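Local coordinates for 11S globulin (PDB 5WXU), which sequesters the plant hormone auxin and probably serves as a hexameric seed storage protein of the 11S globulin family, at the interface of chains A and B. Residues are numbered along the deposited sequence; one frame, centred on the assembly and turned at random. Chains: chain A/B, 11S globulin.

The interface of chains A and B. Residues chain A 348, 350, 391, 416-417, 425; chain B 97-98, 118, 165-167.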
# COMPACT_ATOMS: atom_id res chain seq x y z
N TRP A 348 27.31 -4.53 -11.27
CA TRP A 348 26.51 -5.75 -11.12
C TRP A 348 25.03 -5.37 -10.87
O TRP A 348 24.71 -4.24 -10.47
CB TRP A 348 26.96 -6.63 -9.98
CG TRP A 348 26.80 -6.01 -8.57
CD1 TRP A 348 25.77 -6.11 -7.72
CD2 TRP A 348 27.78 -5.25 -7.90
NE1 TRP A 348 25.99 -5.46 -6.58
CE2 TRP A 348 27.27 -4.97 -6.62
CE3 TRP A 348 29.08 -4.88 -8.20
CZ2 TRP A 348 27.94 -4.23 -5.71
CZ3 TRP A 348 29.77 -4.18 -7.26
CH2 TRP A 348 29.21 -3.83 -6.03
N ASN A 350 21.93 -5.60 -8.64
CA ASN A 350 21.62 -5.86 -7.22
C ASN A 350 20.54 -6.90 -7.04
O ASN A 350 20.65 -7.81 -6.23
CB ASN A 350 21.11 -4.58 -6.47
CG ASN A 350 22.22 -3.59 -6.18
OD1 ASN A 350 23.27 -3.66 -6.82
ND2 ASN A 350 22.02 -2.68 -5.17
N ASN A 391 24.06 -10.28 -9.33
CA ASN A 391 25.34 -10.04 -8.62
C ASN A 391 26.63 -10.40 -9.35
O ASN A 391 27.70 -9.93 -8.87
CB ASN A 391 25.37 -10.75 -7.24
CG ASN A 391 24.45 -10.13 -6.24
OD1 ASN A 391 23.88 -9.00 -6.41
ND2 ASN A 391 24.39 -10.76 -5.15
N ALA A 416 21.33 -1.33 -10.82
CA ALA A 416 22.72 -1.75 -10.91
C ALA A 416 23.60 -0.92 -10.02
O ALA A 416 23.30 0.24 -9.68
CB ALA A 416 23.18 -1.71 -12.34
N THR A 417 24.68 -1.53 -9.61
CA THR A 417 25.67 -0.81 -8.78
C THR A 417 26.95 -0.68 -9.62
O THR A 417 27.40 -1.68 -10.20
CB THR A 417 25.94 -1.69 -7.59
OG1 THR A 417 24.72 -1.81 -6.87
CG2 THR A 417 27.04 -1.15 -6.75
N VAL A 425 30.59 2.62 -6.11
CA VAL A 425 30.78 2.15 -4.76
C VAL A 425 32.18 2.55 -4.26
O VAL A 425 32.37 2.81 -3.07
CB VAL A 425 30.52 0.67 -4.60
CG1 VAL A 425 29.09 0.37 -4.87
CG2 VAL A 425 31.38 -0.17 -5.49
N TYR B 97 29.57 -7.85 -0.85
CA TYR B 97 28.11 -7.92 -1.02
C TYR B 97 27.71 -9.36 -1.17
O TYR B 97 28.50 -10.22 -1.57
CB TYR B 97 27.55 -7.06 -2.12
CG TYR B 97 28.02 -7.36 -3.55
CD1 TYR B 97 29.29 -6.97 -3.99
CD2 TYR B 97 27.27 -8.08 -4.40
CE1 TYR B 97 29.72 -7.28 -5.26
CE2 TYR B 97 27.68 -8.34 -5.66
CZ TYR B 97 28.92 -7.94 -6.08
OH TYR B 97 29.34 -8.26 -7.38
N ASN B 98 26.46 -9.63 -0.83
CA ASN B 98 25.91 -10.95 -0.81
C ASN B 98 24.66 -11.01 -1.65
O ASN B 98 24.05 -9.98 -1.95
CB ASN B 98 25.58 -11.37 0.60
CG ASN B 98 26.74 -11.20 1.53
OD1 ASN B 98 26.69 -10.42 2.47
ND2 ASN B 98 27.80 -12.00 1.31
N PRO B 118 23.72 2.67 -3.67
CA PRO B 118 24.12 3.16 -4.99
C PRO B 118 23.23 4.23 -5.52
O PRO B 118 21.96 4.11 -5.49
CB PRO B 118 24.09 1.91 -5.88
CG PRO B 118 23.39 0.88 -5.12
CD PRO B 118 23.25 1.27 -3.72
N GLY B 165 22.89 -7.49 -2.11
CA GLY B 165 23.45 -6.70 -3.16
C GLY B 165 24.20 -5.48 -2.73
O GLY B 165 24.81 -4.82 -3.57
N ILE B 166 24.04 -5.12 -1.46
CA ILE B 166 24.57 -3.90 -0.91
C ILE B 166 26.00 -4.16 -0.38
O ILE B 166 26.22 -5.06 0.41
CB ILE B 166 23.67 -3.39 0.20
CG1 ILE B 166 22.31 -2.99 -0.41
CG2 ILE B 166 24.34 -2.26 1.02
CD1 ILE B 166 22.33 -1.78 -1.32
N VAL B 167 26.95 -3.32 -0.79
CA VAL B 167 28.32 -3.39 -0.24
C VAL B 167 28.36 -2.94 1.23
O VAL B 167 27.89 -1.88 1.57
CB VAL B 167 29.26 -2.54 -1.08
CG1 VAL B 167 30.72 -2.44 -0.47
CG2 VAL B 167 29.37 -3.03 -2.51
O HOH W 1 24.62 -2.15 -4.27
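The indole of A:Trp348 and the phenol of B:Tyr97 lie face to face, their planes 3° apart, with CZ of B:Tyr97 3.4 Å from CE2 of A:Trp348, where the two indole rings fuse. A:Thr417 covers the opposite indole face through CB, toward the rim, so the indole is sandwiched between its own chain and the neighbour. At the pyrrole edge, NE1 of A:Trp348 donates a hydrogen bond, in the ring plane, to the carbonyl O of B:Gly165 at 3.3 Å, on a lone pair, which, with the stack, would help to fix the turn of the indole about its stem. CH2 of A:Trp348, on the benzo ring, meets CG2 of B:Val167 at 3.6 Å, the two side chains crossing nearly at right angles. Both aromatic residues hold CG in the crowded position between backbone N and carbonyl carbon, and they come tip to tip across the boundary. The phenol OH of B:Tyr97 donates to the backbone O of A:Asn391 at 2.8 Å, in the plane of both ring and carbonyl. The side chain of A:Asn391 runs past that ring in the opposite direction, its amide turned 89° to it, with CB 3.7 Å from CE2 of B:Tyr97; its ND2 makes a weak hydrogen bond to the backbone O of B:Asn98. The carbonyl O of B:Gly165 also binds a water at 2.8 Å, and this water links it to ND2 of A:Asn350 and OG1 of A:Thr417. Nearby, CG of B:Pro118 lies 3.5 Å from OG1 of A:Thr417. An alanine in place of A:Trp348 would remove the stack and the indole N-H bond, and would probably leave B:Tyr97 less firmly held. A:Trp348 lies near the end of strand 343-349 in the second cupin domain of chain A, whereas B:Tyr97, in strand 91-98, and the loop at B:Gly165 belong to the first cupin domain of chain B, a head-to-tail pairing within the hexamer.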